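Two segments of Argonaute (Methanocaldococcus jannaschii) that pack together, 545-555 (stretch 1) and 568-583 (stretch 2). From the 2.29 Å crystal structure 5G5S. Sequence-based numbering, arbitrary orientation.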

# COMPACT_ATOMS: atom_id res chain seq x y z
N LEU A 545 18.57 0.93 0.12
CA LEU A 545 18.20 0.26 -1.11
C LEU A 545 17.56 1.31 -2.08
O LEU A 545 16.34 1.52 -2.09
CB LEU A 545 17.26 -0.91 -0.72
CG LEU A 545 16.61 -1.82 -1.77
CD1 LEU A 545 17.39 -1.90 -3.03
CD2 LEU A 545 16.40 -3.20 -1.21
N HIS A 546 18.42 1.97 -2.86
CA HIS A 546 18.06 3.03 -3.81
C HIS A 546 17.77 2.51 -5.23
O HIS A 546 18.17 1.40 -5.57
CB HIS A 546 19.15 4.13 -3.81
CG HIS A 546 20.54 3.62 -4.11
ND1 HIS A 546 21.18 2.71 -3.27
CD2 HIS A 546 21.38 3.94 -5.12
CE1 HIS A 546 22.37 2.50 -3.82
NE2 HIS A 546 22.53 3.21 -4.94
N LEU A 547 17.06 3.32 -6.05
CA LEU A 547 16.73 2.97 -7.44
C LEU A 547 17.95 2.60 -8.31
O LEU A 547 17.90 1.54 -8.92
CB LEU A 547 15.83 4.02 -8.11
CG LEU A 547 15.22 3.64 -9.47
CD1 LEU A 547 14.37 2.36 -9.38
CD2 LEU A 547 14.41 4.78 -10.04
N PRO A 548 19.09 3.35 -8.33
CA PRO A 548 20.25 2.89 -9.11
C PRO A 548 20.70 1.46 -8.78
O PRO A 548 20.99 0.70 -9.70
CB PRO A 548 21.33 3.92 -8.77
CG PRO A 548 20.56 5.15 -8.42
CD PRO A 548 19.38 4.65 -7.68
N TYR A 549 20.69 1.07 -7.48
CA TYR A 549 21.03 -0.28 -7.03
C TYR A 549 20.03 -1.34 -7.49
O TYR A 549 20.45 -2.44 -7.85
CB TYR A 549 21.24 -0.34 -5.50
CG TYR A 549 21.39 -1.75 -4.97
CD1 TYR A 549 22.61 -2.41 -5.01
CD2 TYR A 549 20.29 -2.44 -4.47
CE1 TYR A 549 22.74 -3.73 -4.58
CE2 TYR A 549 20.41 -3.75 -4.01
CZ TYR A 549 21.63 -4.39 -4.07
OH TYR A 549 21.73 -5.68 -3.59
N VAL A 550 18.71 -1.03 -7.47
CA VAL A 550 17.64 -1.93 -7.91
C VAL A 550 17.90 -2.33 -9.38
O VAL A 550 17.88 -3.52 -9.69
CB VAL A 550 16.22 -1.31 -7.72
CG1 VAL A 550 15.13 -2.16 -8.37
CG2 VAL A 550 15.91 -1.09 -6.24
N ILE A 551 18.18 -1.34 -10.24
CA ILE A 551 18.45 -1.52 -11.67
C ILE A 551 19.67 -2.41 -11.88
O ILE A 551 19.59 -3.35 -12.67
CB ILE A 551 18.53 -0.17 -12.42
CG1 ILE A 551 17.19 0.62 -12.27
CG2 ILE A 551 18.87 -0.39 -13.89
CD1 ILE A 551 17.25 2.10 -12.58
N GLU A 552 20.77 -2.14 -11.14
CA GLU A 552 22.01 -2.91 -11.19
C GLU A 552 21.71 -4.36 -10.80
O GLU A 552 22.17 -5.27 -11.48
CB GLU A 552 23.05 -2.33 -10.22
CG GLU A 552 23.69 -1.03 -10.69
CD GLU A 552 24.72 -0.49 -9.72
OE1 GLU A 552 25.86 -1.00 -9.72
OE2 GLU A 552 24.39 0.43 -8.93
N TYR A 553 20.92 -4.56 -9.73
CA TYR A 553 20.51 -5.87 -9.21
C TYR A 553 19.68 -6.65 -10.23
O TYR A 553 19.90 -7.85 -10.40
CB TYR A 553 19.73 -5.71 -7.88
CG TYR A 553 19.48 -7.03 -7.18
CD1 TYR A 553 20.44 -7.59 -6.34
CD2 TYR A 553 18.30 -7.75 -7.40
CE1 TYR A 553 20.24 -8.83 -5.74
CE2 TYR A 553 18.10 -8.99 -6.81
CZ TYR A 553 19.06 -9.52 -5.97
OH TYR A 553 18.86 -10.74 -5.39
N LEU A 554 18.72 -5.97 -10.90
CA LEU A 554 17.84 -6.61 -11.89
C LEU A 554 18.60 -7.09 -13.12
O LEU A 554 18.28 -8.14 -13.66
CB LEU A 554 16.67 -5.69 -12.31
CG LEU A 554 15.65 -5.30 -11.23
CD1 LEU A 554 14.75 -4.23 -11.75
CD2 LEU A 554 14.82 -6.48 -10.76
N GLU A 555 19.62 -6.33 -13.54
CA GLU A 555 20.46 -6.63 -14.69
C GLU A 555 21.52 -7.71 -14.39
O GLU A 555 21.65 -8.67 -15.15
CB GLU A 555 21.09 -5.32 -15.24
CG GLU A 555 22.00 -5.46 -16.46
CD GLU A 555 21.32 -5.88 -17.76
OE1 GLU A 555 20.40 -5.16 -18.21
OE2 GLU A 555 21.72 -6.92 -18.34
N LEU A 568 9.31 2.00 -16.93
CA LEU A 568 8.63 2.91 -16.03
C LEU A 568 8.62 2.28 -14.64
O LEU A 568 8.14 1.16 -14.49
CB LEU A 568 7.20 3.22 -16.53
CG LEU A 568 6.27 4.01 -15.57
CD1 LEU A 568 6.75 5.43 -15.38
CD2 LEU A 568 4.82 3.97 -16.02
N PHE A 569 9.18 2.98 -13.63
CA PHE A 569 9.18 2.54 -12.23
C PHE A 569 8.11 3.26 -11.43
O PHE A 569 7.95 4.48 -11.53
CB PHE A 569 10.53 2.72 -11.54
CG PHE A 569 11.59 1.73 -11.96
CD1 PHE A 569 12.45 2.01 -13.01
CD2 PHE A 569 11.76 0.54 -11.26
CE1 PHE A 569 13.44 1.10 -13.38
CE2 PHE A 569 12.75 -0.37 -11.63
CZ PHE A 569 13.57 -0.09 -12.71
N LEU A 570 7.39 2.50 -10.63
CA LEU A 570 6.32 2.98 -9.77
C LEU A 570 6.78 2.76 -8.33
O LEU A 570 7.13 1.64 -7.94
CB LEU A 570 5.06 2.15 -10.06
CG LEU A 570 4.04 2.58 -11.12
CD1 LEU A 570 4.65 3.29 -12.30
CD2 LEU A 570 3.20 1.42 -11.55
N ARG A 571 6.83 3.85 -7.56
CA ARG A 571 7.22 3.76 -6.15
C ARG A 571 6.42 4.71 -5.25
O ARG A 571 5.91 5.73 -5.71
CB ARG A 571 8.75 3.87 -5.94
CG ARG A 571 9.45 5.06 -6.61
CD ARG A 571 10.97 5.01 -6.42
NE ARG A 571 11.40 5.64 -5.17
CZ ARG A 571 12.64 5.64 -4.71
NH1 ARG A 571 13.61 5.02 -5.38
NH2 ARG A 571 12.93 6.24 -3.56
N ASP A 572 6.25 4.31 -3.99
CA ASP A 572 5.61 5.11 -2.95
C ASP A 572 6.78 5.70 -2.22
O ASP A 572 7.17 5.19 -1.16
CB ASP A 572 4.76 4.23 -2.01
CG ASP A 572 3.69 4.98 -1.25
OD1 ASP A 572 4.02 5.96 -0.55
OD2 ASP A 572 2.50 4.58 -1.34
N GLY A 573 7.41 6.67 -2.85
CA GLY A 573 8.60 7.33 -2.32
C GLY A 573 9.24 8.29 -3.29
O GLY A 573 9.00 8.22 -4.50
N PHE A 574 10.07 9.19 -2.77
CA PHE A 574 10.75 10.17 -3.60
C PHE A 574 12.20 9.83 -3.82
O PHE A 574 12.79 9.10 -3.03
CB PHE A 574 10.56 11.60 -3.08
CG PHE A 574 9.10 11.98 -2.98
CD1 PHE A 574 8.35 12.23 -4.12
CD2 PHE A 574 8.46 12.04 -1.75
CE1 PHE A 574 6.99 12.56 -4.04
CE2 PHE A 574 7.10 12.38 -1.66
CZ PHE A 574 6.38 12.63 -2.80
N ILE A 575 12.74 10.31 -4.94
CA ILE A 575 14.14 10.09 -5.33
C ILE A 575 14.98 11.08 -4.54
O ILE A 575 14.61 12.25 -4.42
CB ILE A 575 14.27 10.26 -6.89
CG1 ILE A 575 13.55 9.11 -7.66
CG2 ILE A 575 15.69 10.49 -7.39
CD1 ILE A 575 14.11 7.66 -7.50
N GLN A 576 16.09 10.60 -3.94
CA GLN A 576 17.05 11.44 -3.22
C GLN A 576 17.92 12.13 -4.27
O GLN A 576 18.04 11.61 -5.39
CB GLN A 576 17.93 10.59 -2.28
CG GLN A 576 18.15 11.19 -0.89
CD GLN A 576 19.10 12.38 -0.86
OE1 GLN A 576 18.67 13.54 -0.82
NE2 GLN A 576 20.40 12.12 -0.84
N ASN A 577 18.52 13.28 -3.93
CA ASN A 577 19.39 14.05 -4.83
C ASN A 577 20.60 13.25 -5.36
O ASN A 577 20.98 13.42 -6.52
CB ASN A 577 19.84 15.33 -4.15
CG ASN A 577 19.75 16.52 -5.06
OD1 ASN A 577 20.69 16.85 -5.78
ND2 ASN A 577 18.59 17.17 -5.05
N SER A 578 21.19 12.38 -4.51
CA SER A 578 22.34 11.54 -4.85
C SER A 578 22.00 10.53 -5.96
O SER A 578 22.86 10.23 -6.79
CB SER A 578 22.83 10.80 -3.61
OG SER A 578 21.83 9.93 -3.10
N GLU A 579 20.75 10.04 -5.98
CA GLU A 579 20.23 9.08 -6.96
C GLU A 579 20.15 9.68 -8.37
O GLU A 579 20.37 8.95 -9.34
CB GLU A 579 18.82 8.60 -6.56
CG GLU A 579 18.74 7.66 -5.37
CD GLU A 579 17.31 7.31 -5.00
OE1 GLU A 579 16.72 6.42 -5.64
OE2 GLU A 579 16.77 7.96 -4.07
N ARG A 580 19.78 10.98 -8.49
CA ARG A 580 19.58 11.70 -9.76
C ARG A 580 20.73 11.58 -10.75
O ARG A 580 20.49 11.25 -11.91
CB ARG A 580 19.19 13.17 -9.53
CG ARG A 580 17.82 13.36 -8.87
CD ARG A 580 17.32 14.80 -8.91
NE ARG A 580 18.24 15.76 -8.27
CZ ARG A 580 18.50 16.98 -8.74
NH1 ARG A 580 17.92 17.41 -9.85
NH2 ARG A 580 19.35 17.77 -8.10
N ASN A 581 21.96 11.79 -10.29
CA ASN A 581 23.16 11.69 -11.12
C ASN A 581 23.46 10.24 -11.48
O ASN A 581 23.93 9.98 -12.59
CB ASN A 581 24.35 12.32 -10.44
CG ASN A 581 25.60 12.27 -11.28
OD1 ASN A 581 25.72 12.97 -12.29
ND2 ASN A 581 26.50 11.34 -10.96
N ASP A 582 23.23 9.30 -10.54
CA ASP A 582 23.45 7.87 -10.77
C ASP A 582 22.46 7.36 -11.82
O ASP A 582 22.83 6.53 -12.65
CB ASP A 582 23.31 7.08 -9.46
CG ASP A 582 24.44 7.23 -8.45
OD1 ASP A 582 25.17 8.24 -8.53
OD2 ASP A 582 24.56 6.36 -7.56
N LEU A 583 21.21 7.87 -11.79
CA LEU A 583 20.16 7.52 -12.74
C LEU A 583 20.44 8.12 -14.11
O LEU A 583 20.15 7.47 -15.12
CB LEU A 583 18.76 7.87 -12.23
CG LEU A 583 18.22 7.03 -11.07
CD1 LEU A 583 16.90 7.58 -10.59
CD2 LEU A 583 18.08 5.56 -11.45

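A single carboxylate, that of Glu579, joins the start of one helix to a strand and a turn. Its OE1 accepts the only hydrogen bond between the two stretches, from Leu547 N at 3.1 Å. Leu547 opens the helix, where a backbone NH has no carbonyl of a preceding turn to bind, and a carboxylate suits such a place because it brings both an acceptor and negative charge. The same OE1 forms a salt bridge with Arg571 NH1 at 3.4 Å, its hydrogen bond weak, while OE2 takes a short, nearly straight bond from Gln576 N at 2.7 Å. Both oxygens of this buried acid are thus satisfied.

Around this polar knot the packing is apolar. Leu547 divides its branches: CD1 sits over one face of the Phe569 ring, 3.8 Å from the ring centroid and 13° off the normal, a CH-pi contact, whereas CD2 meets Ile575 CD1 at 3.9 Å and Leu583 CD1 at 3.8 Å. The flat ring of Phe569 also offers its edge to Leu554 and touches Ile551, whose CG1 lies 3.7 Å from Phe569 CZ. Pro548, which needs no NH partner in the first turn of a helix, places CG 3.5 Å from Asp582 CB and also packs against Leu583.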